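Local coordinates for protein cephalosporin hydroxylase CMCI (Streptomyces clavuligerus, PDB 2BM8) that takes part in cephamycin biosynthesis and, despite its hydroxylase name, probably acts as a Rossmann-fold methyltransferase, at residues P27-R32 with L48-F53; G60-K65 with G89-G94; W78-R83 with A152-F157; D109-G114 with M129-L134; G180-I185 with R226-R231. The protein carries 3 engineered substitutions. All coordinates share one frame; numbering follows the deposited sequence.

How the contacts relate
Four of the five contacts build one Rossmann-like domain; contact 1, its centre about 25 Å from the chain's centre, ties N-terminal loops and closes before the others open. The mixed sheet has strand order 3-2-1-4-5-7-6. Contact 4 pairs 111-116 and 132-136, contact 3 sets the end of helix 67-80 against strand 155-159, and contact 5 pairs 182-185 with 228-231; contact 3 lies between, its centre about 13 Å and 12 Å from theirs. Contact 2, at the turn after strand 84-88, touches contact 4 through Val90 and Gly114; its segments alternate with those of contact 3, which enclose contact 4. Contacts 1, 3 and 5 reach a second subunit, so both the N-terminal loops and the sheet region take part in the assembly.

Contact 1: residues P27-R32 with L48-F53; sequences PVLTDR and LGYSDF
Water 1 is the best-held polar atom, gripped by three bonds: it accepts from Thr30 N at 2.9 Å and donates to Asp31 OD1 at 2.7 Å and Gly49 O at 2.6 Å. No direct hydrogen bond joins 27-32 to 48-53; the polar link runs through this one water. Asp31 OD1 has a second grip, a salt bridge from Arg32 NH1 at 2.9 Å on its syn lone pair, nearly in the guanidinium plane. Bends at chi2 and chi3 turn that guanidinium face-on to Gly49, with Arg32 CZ 3.7 Å from Gly49 CA. A CB on Gly49 would clash with Leu29 CD1. Tyr50, with CG in the crowded position (chi1 54°), takes Pro27 CB over one face, 3.4 Å from the ring centroid and 8° off the normal, a CH-pi contact. Leu48 CG covers the opposite face toward its rim, and Leu29 CD1 meets the edge 4.2 Å from Tyr50 CD2. An alanine in place of Tyr50 would remove the ring and would probably loosen the packing of Pro27 and Leu29. Leu216 of a second subunit packs on both. These two loops, before and after strand 35-37, are thus joined by water and ring packing, without backbone pairing.

Contact 2: residues G60-K65 with G89-G94; sequences GLRMLK and GVYNGG
The two backbones approach at a steep angle, end-to-end directions 115° apart, with Leu61 CA and Gly94 CA closest at 5.3 Å. Asn92 makes the link: its CG sits in the crowded position (chi1 73°), and ND2 donates to Arg62 O at 2.7 Å, close to its amide plane and onto a lone pair in the carbonyl plane. ND2 also donates to water 2 at 2.9 Å, which accepts from Arg62 N too, so the amide NH2 reaches Arg62 O directly and Arg62 N only through the water. Residues 90-93 form a type II' turn, closed by Gly93 N to Val90 O at 3.3 Å, and Gly93 is the N-cap of helix 94-106. A glycine-bearing turn between the first strand of the main sheet, 84-88, and the following helix is consistent with the cofactor loop of Rossmann-fold methyltransferases. Gly94 CA sends a C-H to Arg62 O at 3.6 Å, where a CB would clash. Arg62 NH1 comes in at the edge of the Tyr91 ring, 3.1 Å from Tyr91 OH, with guanidinium and ring planes 85° apart; NH2 is hydrogen-bonded to Leu18 O and NH1 to Asp21 O. Leu64 CG packs 4.3 Å from Tyr91 CD2.

Contact 3: residues W78-R83 with A152-F157; sequences WELRPR and AHPLIF
In this Rossmann-like domain, helix 67-80 ends here and the chain turns into strand 84-88, passing beside the start of strand 155-159. At Arg81 the chain leaves helical geometry with positive phi (53°), and Pro82 and Arg83 then run alongside Pro154; Pro82 CA and Pro154 CA are 4.6 Å apart. Apolar packing carries most of the contact. Leu80 reaches across with both methyls: CD2 lies 3.6 Å from Pro154 CB, and CD1 rests 3.9 Å from Ile156 CG1. Leu80 runs antiparallel past both partners. Ile156 extends beyond its anti chi2 (173°) so that CD1 also crosses Pro82 obliquely, 3.8 Å from Pro82 CG. Pro154, which follows a cis peptide bond, thus lies against the last turn of the helix. Tyr182 of the neighbouring strand 182-185 packs on both Leu80 and Ile156. Hydrogen bonding across the segments is slight: Arg83 N donates to Pro154 O at 3.0 Å, but the angle of 123° makes the bond weak. The His153 side chain turns to another partner, with ND1 bonded to Asp181 OD2. The remaining packing is against a flat group: Arg83, bent at chi2 and chi3, folds back over Ala152, whose CB sits under the centre of one guanidinium face, 3.7 Å from Arg83 CZ, and also touches the root of the side chain, 3.5 Å from Arg83 CB.

Contact 4: residues D109-G114 with M129-L134; sequences DCQVIG and MENITL
Three backbone hydrogen bonds settle the main-chain polar atoms between the strands. Val112 N donates to Asn131 O at 2.8 Å, Thr133 N to Val112 O at 2.9 Å, and Gly114 N to Thr133 O at 2.9 Å, the last nearly along the C=O axis. Val112 O is the most heavily used acceptor: besides Thr133 N it takes a bond from water 3 at 3.1 Å and a C-H of Ile132 CA. The bridges Val112-Ile132, Ile113-Thr133 and Gly114-Leu134 are parallel, with strand axes 22° apart. They place strand 132-136 at the border of the Rossmann-like sheet within this chain, next to 111-116. Before it, a type II turn over 129-132 gives Ile132 N its acceptor, Met129 O at 3.1 Å, and Asn131 takes the positive-phi position. Gln111, bent at chi2 (-60°), curls back over Asn131, and both ends of its amide are engaged. NE2 makes a weak bond to Asn131 OD1 at 3.1 Å, the two amide planes standing 85° apart, while OE1 accepts from water 3 at 2.6 Å. The same water receives the hydroxyl hydrogen of Thr133 OG1. A leucine in place of Gln111 would remove both amide atoms, and water 3 would probably be less firmly held and Asn131 OD1 left without this donor. On the face shared with Thr133, Ile113 CG1 runs beside Thr133 CB.

Contact 5: residues G180-I185 with R226-R231; sequences GDYFII and RGVLRR
Gly227 opens the pairing: its O accepts from Ile185 N at 3.0 Å, and a CB there would clash with Ile185 O. Val228 turns CG1 to the edge of the Tyr182 ring, 3.7 Å from Tyr182 CE2, and lies beside Ile184. Leu229 is the hydrogen-bonded partner of Phe183. Phe183 N donates to Leu229 O at 2.8 Å and Leu229 N to Phe183 O at 3.0 Å, each donor standing above the acceptor's carbonyl plane. The antiparallel strand 228-231, inserted between 182-185 and 211-214, gives the 3-2-1-4-5-7-6 order of class I methyltransferases. Arg230, with CG in the crowded position (chi1 55°) and an extended chain, runs beside Tyr182. Its CB sits over the ring face, 4.0 Å from the centroid, a CH-pi contact. Tyr182 OH is hydrogen-bonded to Asp214 OD2, and Arg230 NH2 forms a salt bridge with Asp35 of a second subunit. Arg231 N donates to Asp181 O at 3.0 Å, and Gly180 N to Arg231 O at 174°, nearly straight and on a lone pair.

Contact 1: residues P27-R32 with L48-F53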
# COMPACT_ATOMS: atom_id res chain seq x y z
N PRO B 27 24.19 -0.21 16.20
CA PRO B 27 22.93 0.38 16.64
C PRO B 27 22.73 0.05 18.11
O PRO B 27 23.19 -1.00 18.54
CB PRO B 27 21.87 -0.31 15.75
CG PRO B 27 22.52 -1.53 15.18
CD PRO B 27 24.00 -1.31 15.23
N VAL B 28 22.10 0.92 18.88
CA VAL B 28 21.75 0.55 20.24
C VAL B 28 20.25 0.70 20.45
O VAL B 28 19.64 1.67 19.99
CB VAL B 28 22.58 1.33 21.28
CG1 VAL B 28 22.09 1.05 22.71
CG2 VAL B 28 24.05 0.96 21.16
N LEU B 29 19.65 -0.28 21.12
CA LEU B 29 18.24 -0.24 21.46
C LEU B 29 17.98 0.74 22.62
O LEU B 29 18.78 0.82 23.55
CB LEU B 29 17.74 -1.63 21.86
CG LEU B 29 17.52 -2.70 20.80
CD1 LEU B 29 17.15 -2.12 19.44
CD2 LEU B 29 18.73 -3.60 20.69
N THR B 30 16.84 1.42 22.56
CA THR B 30 16.43 2.47 23.49
C THR B 30 15.12 2.14 24.22
O THR B 30 15.04 2.25 25.45
CB THR B 30 16.23 3.79 22.71
OG1 THR B 30 17.48 4.25 22.20
CG2 THR B 30 15.75 4.93 23.63
N ASP B 31 14.10 1.77 23.46
CA ASP B 31 12.77 1.49 24.03
C ASP B 31 12.50 0.03 24.40
O ASP B 31 11.39 -0.29 24.80
CB ASP B 31 11.65 2.03 23.12
CG ASP B 31 11.52 1.26 21.81
OD1 ASP B 31 12.52 0.65 21.37
OD2 ASP B 31 10.45 1.23 21.13
N ARG B 32 13.49 -0.86 24.28
CA ARG B 32 13.32 -2.25 24.75
C ARG B 32 14.60 -2.90 25.27
O ARG B 32 15.70 -2.47 24.96
CB ARG B 32 12.73 -3.17 23.67
CG ARG B 32 12.46 -2.57 22.32
CD ARG B 32 13.56 -2.78 21.28
NE ARG B 32 13.02 -3.28 20.02
CZ ARG B 32 12.14 -2.65 19.24
NH1 ARG B 32 11.66 -1.46 19.56
NH2 ARG B 32 11.74 -3.22 18.12
N LEU B 48 12.23 -2.53 13.74
CA LEU B 48 13.67 -2.69 13.85
C LEU B 48 14.25 -2.32 15.22
O LEU B 48 15.04 -3.06 15.78
CB LEU B 48 14.34 -1.84 12.76
CG LEU B 48 15.74 -2.18 12.22
CD1 LEU B 48 16.28 -3.55 12.64
CD2 LEU B 48 15.71 -2.07 10.68
N GLY B 49 13.84 -1.17 15.75
CA GLY B 49 14.31 -0.70 17.04
C GLY B 49 15.25 0.49 16.95
O GLY B 49 15.60 1.10 17.96
N TYR B 50 15.65 0.83 15.73
CA TYR B 50 16.57 1.94 15.50
C TYR B 50 16.44 2.40 14.05
O TYR B 50 15.75 1.77 13.25
CB TYR B 50 18.01 1.50 15.79
CG TYR B 50 18.43 0.25 15.04
CD1 TYR B 50 19.02 0.34 13.78
CD2 TYR B 50 18.23 -1.01 15.57
CE1 TYR B 50 19.40 -0.79 13.07
CE2 TYR B 50 18.62 -2.15 14.87
CZ TYR B 50 19.19 -2.03 13.62
OH TYR B 50 19.58 -3.14 12.91
N SER B 51 17.13 3.50 13.73
CA SER B 51 17.08 4.08 12.39
C SER B 51 17.67 3.14 11.34
O SER B 51 18.76 2.62 11.53
CB SER B 51 17.86 5.39 12.34
OG SER B 51 17.86 5.90 11.02
N ASP B 52 16.95 2.94 10.25
CA ASP B 52 17.50 2.21 9.09
C ASP B 52 18.07 3.14 8.03
O ASP B 52 18.09 2.78 6.87
CB ASP B 52 16.48 1.26 8.46
CG ASP B 52 15.30 1.96 7.81
OD1 ASP B 52 15.26 3.21 7.79
OD2 ASP B 52 14.36 1.33 7.29
N PHE B 53 18.53 4.32 8.44
CA PHE B 53 19.12 5.26 7.49
C PHE B 53 20.33 4.64 6.78
O PHE B 53 20.26 4.37 5.57
CB PHE B 53 19.53 6.58 8.15
CG PHE B 53 20.50 7.36 7.30
CD1 PHE B 53 21.67 7.86 7.84
CD2 PHE B 53 20.25 7.52 5.93
CE1 PHE B 53 22.58 8.54 7.04
CE2 PHE B 53 21.15 8.19 5.13
CZ PHE B 53 22.31 8.71 5.68
O HOH W 1 15.03 0.62 20.43

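Contact 2: residues G60-K65 with G89-G94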
# COMPACT_ATOMS: atom_id res chain seq x y z
N GLY B 60 33.53 -3.72 10.41
CA GLY B 60 33.71 -2.57 11.29
C GLY B 60 33.85 -1.22 10.60
O GLY B 60 34.10 -0.21 11.27
N LEU B 61 33.69 -1.20 9.28
CA LEU B 61 33.57 0.06 8.52
C LEU B 61 32.15 0.19 8.02
O LEU B 61 31.52 -0.78 7.65
CB LEU B 61 34.50 0.07 7.31
CG LEU B 61 35.89 -0.46 7.59
CD1 LEU B 61 36.63 -0.79 6.31
CD2 LEU B 61 36.65 0.55 8.45
N ARG B 62 31.65 1.43 8.01
CA ARG B 62 30.33 1.70 7.47
C ARG B 62 30.29 1.36 5.99
O ARG B 62 31.25 1.64 5.27
CB ARG B 62 29.99 3.17 7.65
CG ARG B 62 29.87 3.55 9.11
CD ARG B 62 29.34 4.92 9.32
NE ARG B 62 28.09 5.07 8.61
CZ ARG B 62 27.65 6.18 8.04
NH1 ARG B 62 28.33 7.32 8.11
NH2 ARG B 62 26.50 6.13 7.39
N MET B 63 29.19 0.75 5.55
CA MET B 63 28.96 0.39 4.16
C MET B 63 27.77 1.18 3.67
O MET B 63 26.65 0.89 4.07
CB MET B 63 28.62 -1.10 4.02
CG MET B 63 29.77 -1.99 3.59
SD MET B 63 30.14 -1.78 1.86
CE MET B 63 28.96 -2.78 1.12
N LEU B 64 28.01 2.15 2.80
CA LEU B 64 26.93 2.94 2.22
C LEU B 64 26.17 2.19 1.13
O LEU B 64 25.10 2.63 0.72
CB LEU B 64 27.47 4.25 1.64
CG LEU B 64 27.97 5.35 2.57
CD1 LEU B 64 27.43 6.68 2.09
CD2 LEU B 64 27.58 5.14 4.02
N LYS B 65 26.71 1.07 0.65
CA LYS B 65 26.03 0.25 -0.33
C LYS B 65 25.19 -0.81 0.38
O LYS B 65 25.71 -1.58 1.16
CB LYS B 65 27.04 -0.38 -1.29
CG LYS B 65 27.75 0.66 -2.18
CD LYS B 65 28.66 0.01 -3.21
CE LYS B 65 29.57 1.01 -3.95
NZ LYS B 65 29.16 2.43 -3.83
N GLY B 89 34.37 9.21 -5.59
CA GLY B 89 33.64 9.40 -4.34
C GLY B 89 33.95 8.29 -3.35
O GLY B 89 33.48 7.17 -3.52
N VAL B 90 34.73 8.59 -2.31
CA VAL B 90 35.23 7.57 -1.39
C VAL B 90 34.56 7.56 -0.01
O VAL B 90 34.18 6.48 0.49
CB VAL B 90 36.76 7.72 -1.20
CG1 VAL B 90 37.28 6.79 -0.12
CG2 VAL B 90 37.47 7.47 -2.51
N TYR B 91 34.44 8.75 0.61
CA TYR B 91 33.95 8.90 2.00
C TYR B 91 34.80 8.11 3.03
O TYR B 91 35.96 8.42 3.22
CB TYR B 91 32.44 8.58 2.10
CG TYR B 91 31.80 8.90 3.46
CD1 TYR B 91 31.92 10.16 4.04
CD2 TYR B 91 31.09 7.93 4.16
CE1 TYR B 91 31.34 10.44 5.29
CE2 TYR B 91 30.50 8.20 5.40
CZ TYR B 91 30.63 9.45 5.96
OH TYR B 91 30.03 9.69 7.18
N ASN B 92 34.24 7.07 3.66
CA ASN B 92 34.93 6.30 4.70
C ASN B 92 35.77 5.14 4.17
O ASN B 92 36.59 4.59 4.90
CB ASN B 92 33.94 5.76 5.72
CG ASN B 92 33.12 4.62 5.17
OD1 ASN B 92 32.48 4.77 4.14
ND2 ASN B 92 33.15 3.48 5.84
N GLY B 93 35.53 4.74 2.91
CA GLY B 93 36.35 3.76 2.24
C GLY B 93 35.86 2.33 2.40
O GLY B 93 36.50 1.38 1.94
N GLY B 94 34.71 2.18 3.05
CA GLY B 94 34.15 0.88 3.34
C GLY B 94 33.97 0.08 2.06
O GLY B 94 34.43 -1.06 1.96
O HOH W 2 33.59 3.43 8.69

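Contact 3: residues W78-R83 with A152-F157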
# COMPACT_ATOMS: atom_id res chain seq x y z
N TRP B 78 31.53 -11.63 -10.29
CA TRP B 78 31.65 -13.06 -10.57
C TRP B 78 31.63 -13.36 -12.07
O TRP B 78 32.38 -14.23 -12.55
CB TRP B 78 30.54 -13.84 -9.88
CG TRP B 78 30.70 -15.33 -10.02
CD1 TRP B 78 29.87 -16.19 -10.71
CD2 TRP B 78 31.75 -16.13 -9.48
NE1 TRP B 78 30.35 -17.47 -10.61
CE2 TRP B 78 31.51 -17.47 -9.87
CE3 TRP B 78 32.89 -15.86 -8.71
CZ2 TRP B 78 32.35 -18.53 -9.52
CZ3 TRP B 78 33.74 -16.93 -8.35
CH2 TRP B 78 33.46 -18.24 -8.75
N GLU B 79 30.81 -12.60 -12.79
CA GLU B 79 30.67 -12.76 -14.24
C GLU B 79 31.81 -12.07 -15.03
O GLU B 79 32.40 -12.67 -15.92
CB GLU B 79 29.31 -12.21 -14.67
CG GLU B 79 29.12 -12.00 -16.17
CD GLU B 79 27.79 -11.34 -16.49
OE1 GLU B 79 27.36 -10.43 -15.74
OE2 GLU B 79 27.15 -11.73 -17.48
N LEU B 80 32.10 -10.82 -14.70
CA LEU B 80 33.08 -9.99 -15.44
C LEU B 80 34.55 -10.28 -15.05
O LEU B 80 35.45 -10.25 -15.90
CB LEU B 80 32.77 -8.53 -15.16
CG LEU B 80 32.92 -7.42 -16.22
CD1 LEU B 80 33.68 -6.24 -15.59
CD2 LEU B 80 33.52 -7.86 -17.54
N ARG B 81 34.78 -10.56 -13.77
CA ARG B 81 36.12 -10.74 -13.22
C ARG B 81 37.00 -9.54 -13.57
O ARG B 81 37.98 -9.67 -14.30
CB ARG B 81 36.75 -12.07 -13.70
CG ARG B 81 35.94 -13.29 -13.29
CD ARG B 81 36.50 -14.62 -13.76
NE ARG B 81 37.82 -14.88 -13.21
CZ ARG B 81 38.07 -15.22 -11.95
NH1 ARG B 81 37.10 -15.36 -11.07
NH2 ARG B 81 39.32 -15.43 -11.57
N PRO B 82 36.64 -8.37 -13.06
CA PRO B 82 37.37 -7.15 -13.36
C PRO B 82 38.77 -7.15 -12.76
O PRO B 82 38.94 -7.53 -11.62
CB PRO B 82 36.53 -6.05 -12.69
CG PRO B 82 35.79 -6.74 -11.60
CD PRO B 82 35.51 -8.12 -12.14
N ARG B 83 39.76 -6.74 -13.56
CA ARG B 83 41.10 -6.44 -13.06
C ARG B 83 41.20 -5.09 -12.32
O ARG B 83 42.13 -4.87 -11.56
CB ARG B 83 42.11 -6.50 -14.21
CG ARG B 83 42.45 -7.93 -14.69
CD ARG B 83 43.71 -8.53 -14.05
NE ARG B 83 44.86 -8.44 -14.95
CZ ARG B 83 46.06 -7.94 -14.64
NH1 ARG B 83 46.33 -7.46 -13.43
NH2 ARG B 83 47.02 -7.93 -15.56
N ALA B 152 44.51 -2.20 -15.79
CA ALA B 152 44.12 -3.43 -16.48
C ALA B 152 42.60 -3.58 -16.61
O ALA B 152 41.83 -2.92 -15.92
CB ALA B 152 44.70 -4.64 -15.76
N HIS B 153 42.21 -4.47 -17.52
CA HIS B 153 40.82 -4.64 -17.89
C HIS B 153 40.45 -6.11 -17.77
O HIS B 153 41.32 -6.97 -17.82
CB HIS B 153 40.62 -4.14 -19.32
CG HIS B 153 40.88 -2.68 -19.49
ND1 HIS B 153 39.95 -1.81 -20.03
CD2 HIS B 153 41.96 -1.92 -19.19
CE1 HIS B 153 40.45 -0.59 -20.06
NE2 HIS B 153 41.67 -0.63 -19.56
N PRO B 154 39.17 -6.43 -17.62
CA PRO B 154 38.06 -5.47 -17.58
C PRO B 154 38.07 -4.51 -16.40
O PRO B 154 38.84 -4.64 -15.44
CB PRO B 154 36.82 -6.38 -17.49
CG PRO B 154 37.26 -7.71 -17.91
CD PRO B 154 38.69 -7.82 -17.50
N LEU B 155 37.16 -3.55 -16.47
CA LEU B 155 37.17 -2.41 -15.57
C LEU B 155 35.76 -1.95 -15.24
O LEU B 155 34.92 -1.83 -16.12
CB LEU B 155 37.94 -1.29 -16.24
CG LEU B 155 38.18 -0.01 -15.44
CD1 LEU B 155 39.67 0.41 -15.59
CD2 LEU B 155 37.25 1.10 -15.91
N ILE B 156 35.50 -1.72 -13.97
CA ILE B 156 34.25 -1.12 -13.54
C ILE B 156 34.55 0.27 -12.97
O ILE B 156 35.31 0.40 -12.02
CB ILE B 156 33.56 -1.98 -12.46
CG1 ILE B 156 33.32 -3.39 -12.99
CG2 ILE B 156 32.26 -1.32 -11.99
CD1 ILE B 156 32.81 -4.35 -11.92
N PHE B 157 33.95 1.29 -13.57
CA PHE B 157 34.07 2.67 -13.13
C PHE B 157 32.76 3.06 -12.45
O PHE B 157 31.70 3.00 -13.06
CB PHE B 157 34.34 3.57 -14.34
CG PHE B 157 34.65 5.00 -13.98
CD1 PHE B 157 35.95 5.50 -14.11
CD2 PHE B 157 33.65 5.85 -13.50
CE1 PHE B 157 36.24 6.81 -13.77
CE2 PHE B 157 33.94 7.16 -13.16
CZ PHE B 157 35.23 7.65 -13.29

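Contact 4: residues D109-G114 with M129-L134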
# COMPACT_ATOMS: atom_id res chain seq x y z
N ASP B 109 42.53 -11.19 -9.67
CA ASP B 109 43.60 -10.20 -9.51
C ASP B 109 43.06 -8.79 -9.78
O ASP B 109 43.11 -8.32 -10.90
CB ASP B 109 44.75 -10.51 -10.50
CG ASP B 109 45.93 -9.53 -10.37
OD1 ASP B 109 45.86 -8.63 -9.50
OD2 ASP B 109 46.95 -9.60 -11.11
N CYS B 110 42.56 -8.11 -8.75
CA CYS B 110 41.89 -6.83 -8.94
C CYS B 110 42.52 -5.75 -8.09
O CYS B 110 42.71 -5.92 -6.87
CB CYS B 110 40.38 -6.95 -8.64
SG CYS B 110 39.36 -5.51 -9.05
N GLN B 111 42.85 -4.63 -8.74
CA GLN B 111 43.28 -3.40 -8.10
C GLN B 111 42.08 -2.47 -7.93
O GLN B 111 41.40 -2.15 -8.90
CB GLN B 111 44.30 -2.69 -9.00
CG GLN B 111 45.60 -3.43 -9.13
CD GLN B 111 46.26 -3.60 -7.79
OE1 GLN B 111 46.08 -2.76 -6.91
NE2 GLN B 111 46.99 -4.67 -7.61
N VAL B 112 41.82 -2.05 -6.69
CA VAL B 112 40.71 -1.15 -6.37
C VAL B 112 41.29 0.23 -6.21
O VAL B 112 42.31 0.39 -5.57
CB VAL B 112 40.00 -1.58 -5.07
CG1 VAL B 112 38.82 -0.68 -4.77
CG2 VAL B 112 39.53 -3.02 -5.16
N ILE B 113 40.64 1.22 -6.81
CA ILE B 113 41.09 2.61 -6.76
C ILE B 113 39.95 3.54 -6.28
O ILE B 113 38.84 3.48 -6.80
CB ILE B 113 41.62 3.06 -8.16
CG1 ILE B 113 42.96 2.38 -8.47
CG2 ILE B 113 41.80 4.58 -8.22
CD1 ILE B 113 43.33 2.39 -9.92
N GLY B 114 40.25 4.38 -5.30
CA GLY B 114 39.30 5.36 -4.80
C GLY B 114 39.82 6.75 -5.04
O GLY B 114 40.93 7.08 -4.62
N MET B 129 45.32 -2.33 3.39
CA MET B 129 45.31 -1.48 2.20
C MET B 129 45.93 -2.13 0.95
O MET B 129 46.12 -1.47 -0.07
CB MET B 129 46.06 -0.19 2.53
CG MET B 129 45.54 1.03 1.81
SD MET B 129 43.96 1.70 2.44
CE MET B 129 44.16 3.30 1.85
N GLU B 130 46.23 -3.42 1.03
CA GLU B 130 46.73 -4.17 -0.11
C GLU B 130 45.75 -4.09 -1.29
O GLU B 130 44.58 -4.36 -1.14
CB GLU B 130 46.97 -5.63 0.28
CG GLU B 130 47.79 -6.44 -0.71
CD GLU B 130 47.81 -7.93 -0.40
OE1 GLU B 130 46.72 -8.52 -0.21
OE2 GLU B 130 48.92 -8.52 -0.34
N ASN B 131 46.26 -3.70 -2.46
CA ASN B 131 45.48 -3.57 -3.68
C ASN B 131 44.36 -2.52 -3.65
O ASN B 131 43.39 -2.59 -4.40
CB ASN B 131 44.98 -4.95 -4.12
CG ASN B 131 46.14 -5.93 -4.36
OD1 ASN B 131 47.27 -5.52 -4.66
ND2 ASN B 131 45.87 -7.22 -4.22
N ILE B 132 44.51 -1.53 -2.76
CA ILE B 132 43.63 -0.36 -2.70
C ILE B 132 44.50 0.86 -2.80
O ILE B 132 45.39 1.04 -1.98
CB ILE B 132 42.87 -0.29 -1.37
CG1 ILE B 132 41.97 -1.50 -1.19
CG2 ILE B 132 42.08 1.03 -1.29
CD1 ILE B 132 41.35 -1.61 0.20
N THR B 133 44.24 1.71 -3.79
CA THR B 133 45.04 2.91 -4.01
C THR B 133 44.13 4.14 -3.91
O THR B 133 43.08 4.17 -4.53
CB THR B 133 45.73 2.84 -5.40
OG1 THR B 133 46.56 1.67 -5.49
CG2 THR B 133 46.71 3.96 -5.58
N LEU B 134 44.54 5.14 -3.13
CA LEU B 134 43.76 6.35 -2.94
C LEU B 134 44.38 7.54 -3.67
O LEU B 134 45.46 7.97 -3.31
CB LEU B 134 43.69 6.68 -1.46
CG LEU B 134 42.47 6.23 -0.64
CD1 LEU B 134 41.94 4.89 -1.06
CD2 LEU B 134 42.86 6.24 0.85
O HOH W 3 45.18 -0.42 -6.27

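Contact 5: residues G180-I185 with R226-R231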
# COMPACT_ATOMS: atom_id res chain seq x y z
N GLY B 180 32.81 -4.25 -22.90
CA GLY B 180 32.56 -5.01 -21.69
C GLY B 180 32.68 -4.22 -20.39
O GLY B 180 32.02 -4.57 -19.41
N ASP B 181 33.51 -3.17 -20.38
CA ASP B 181 33.73 -2.37 -19.16
C ASP B 181 32.48 -1.64 -18.72
O ASP B 181 31.68 -1.23 -19.54
CB ASP B 181 34.86 -1.34 -19.37
CG ASP B 181 36.23 -1.99 -19.52
OD1 ASP B 181 36.37 -3.21 -19.29
OD2 ASP B 181 37.24 -1.34 -19.86
N TYR B 182 32.30 -1.48 -17.42
CA TYR B 182 31.10 -0.87 -16.89
C TYR B 182 31.34 0.59 -16.51
O TYR B 182 32.41 0.95 -16.05
CB TYR B 182 30.61 -1.66 -15.69
CG TYR B 182 29.80 -2.89 -16.07
CD1 TYR B 182 30.41 -4.10 -16.35
CD2 TYR B 182 28.42 -2.83 -16.17
CE1 TYR B 182 29.66 -5.22 -16.70
CE2 TYR B 182 27.67 -3.94 -16.52
CZ TYR B 182 28.30 -5.12 -16.78
OH TYR B 182 27.54 -6.21 -17.14
N PHE B 183 30.37 1.45 -16.79
CA PHE B 183 30.34 2.78 -16.23
C PHE B 183 29.03 2.88 -15.49
O PHE B 183 27.98 2.77 -16.11
CB PHE B 183 30.44 3.86 -17.31
CG PHE B 183 30.63 5.27 -16.76
CD1 PHE B 183 31.87 5.87 -16.77
CD2 PHE B 183 29.56 5.98 -16.22
CE1 PHE B 183 32.05 7.16 -16.27
CE2 PHE B 183 29.74 7.28 -15.72
CZ PHE B 183 30.98 7.86 -15.75
N ILE B 184 29.10 3.07 -14.18
CA ILE B 184 27.94 2.99 -13.30
C ILE B 184 27.71 4.29 -12.52
O ILE B 184 28.62 4.82 -11.89
CB ILE B 184 28.11 1.82 -12.33
CG1 ILE B 184 27.96 0.50 -13.09
CG2 ILE B 184 27.08 1.88 -11.21
CD1 ILE B 184 28.51 -0.69 -12.39
N ILE B 185 26.48 4.78 -12.56
CA ILE B 185 26.11 5.96 -11.79
C ILE B 185 25.11 5.53 -10.74
O ILE B 185 24.00 5.17 -11.05
CB ILE B 185 25.52 7.05 -12.70
CG1 ILE B 185 26.61 7.59 -13.62
CG2 ILE B 185 24.96 8.19 -11.86
CD1 ILE B 185 26.11 8.18 -14.89
N ARG B 226 18.40 1.85 -12.99
CA ARG B 226 18.53 2.49 -14.31
C ARG B 226 19.86 3.23 -14.54
O ARG B 226 19.90 4.17 -15.33
CB ARG B 226 17.35 3.45 -14.52
CG ARG B 226 15.99 2.79 -14.67
CD ARG B 226 14.82 3.79 -14.60
NE ARG B 226 14.54 4.20 -13.22
CZ ARG B 226 13.78 5.22 -12.86
NH1 ARG B 226 13.19 5.99 -13.75
NH2 ARG B 226 13.61 5.49 -11.57
N GLY B 227 20.94 2.79 -13.88
CA GLY B 227 22.22 3.49 -13.90
C GLY B 227 23.43 2.63 -14.24
O GLY B 227 24.57 3.10 -14.16
N VAL B 228 23.20 1.38 -14.64
CA VAL B 228 24.27 0.44 -14.92
C VAL B 228 24.51 0.43 -16.42
O VAL B 228 23.69 -0.10 -17.18
CB VAL B 228 23.91 -0.99 -14.44
CG1 VAL B 228 25.03 -1.99 -14.76
CG2 VAL B 228 23.60 -1.00 -12.95
N LEU B 229 25.60 1.04 -16.86
CA LEU B 229 25.93 1.11 -18.28
C LEU B 229 27.19 0.32 -18.59
O LEU B 229 28.04 0.16 -17.74
CB LEU B 229 26.14 2.56 -18.71
CG LEU B 229 25.17 3.57 -18.12
CD1 LEU B 229 25.52 4.95 -18.64
CD2 LEU B 229 23.73 3.21 -18.47
N ARG B 230 27.30 -0.20 -19.81
CA ARG B 230 28.57 -0.78 -20.24
C ARG B 230 28.90 -0.49 -21.70
O ARG B 230 28.07 -0.05 -22.48
CB ARG B 230 28.61 -2.28 -19.96
CG ARG B 230 27.48 -3.06 -20.55
CD ARG B 230 27.65 -4.57 -20.44
NE ARG B 230 26.83 -5.26 -21.44
CZ ARG B 230 26.52 -6.55 -21.40
NH1 ARG B 230 26.96 -7.33 -20.42
NH2 ARG B 230 25.76 -7.08 -22.35
N ARG B 231 30.15 -0.73 -22.04
CA ARG B 231 30.67 -0.44 -23.35
C ARG B 231 30.24 -1.53 -24.34
O ARG B 231 30.60 -2.69 -24.19
CB ARG B 231 32.20 -0.35 -23.28
CG ARG B 231 32.75 0.94 -23.82
CD ARG B 231 32.37 1.15 -25.23
NE ARG B 231 33.31 1.99 -25.96
CZ ARG B 231 33.20 2.24 -27.25
NH1 ARG B 231 32.19 1.72 -27.93
NH2 ARG B 231 34.08 3.01 -27.85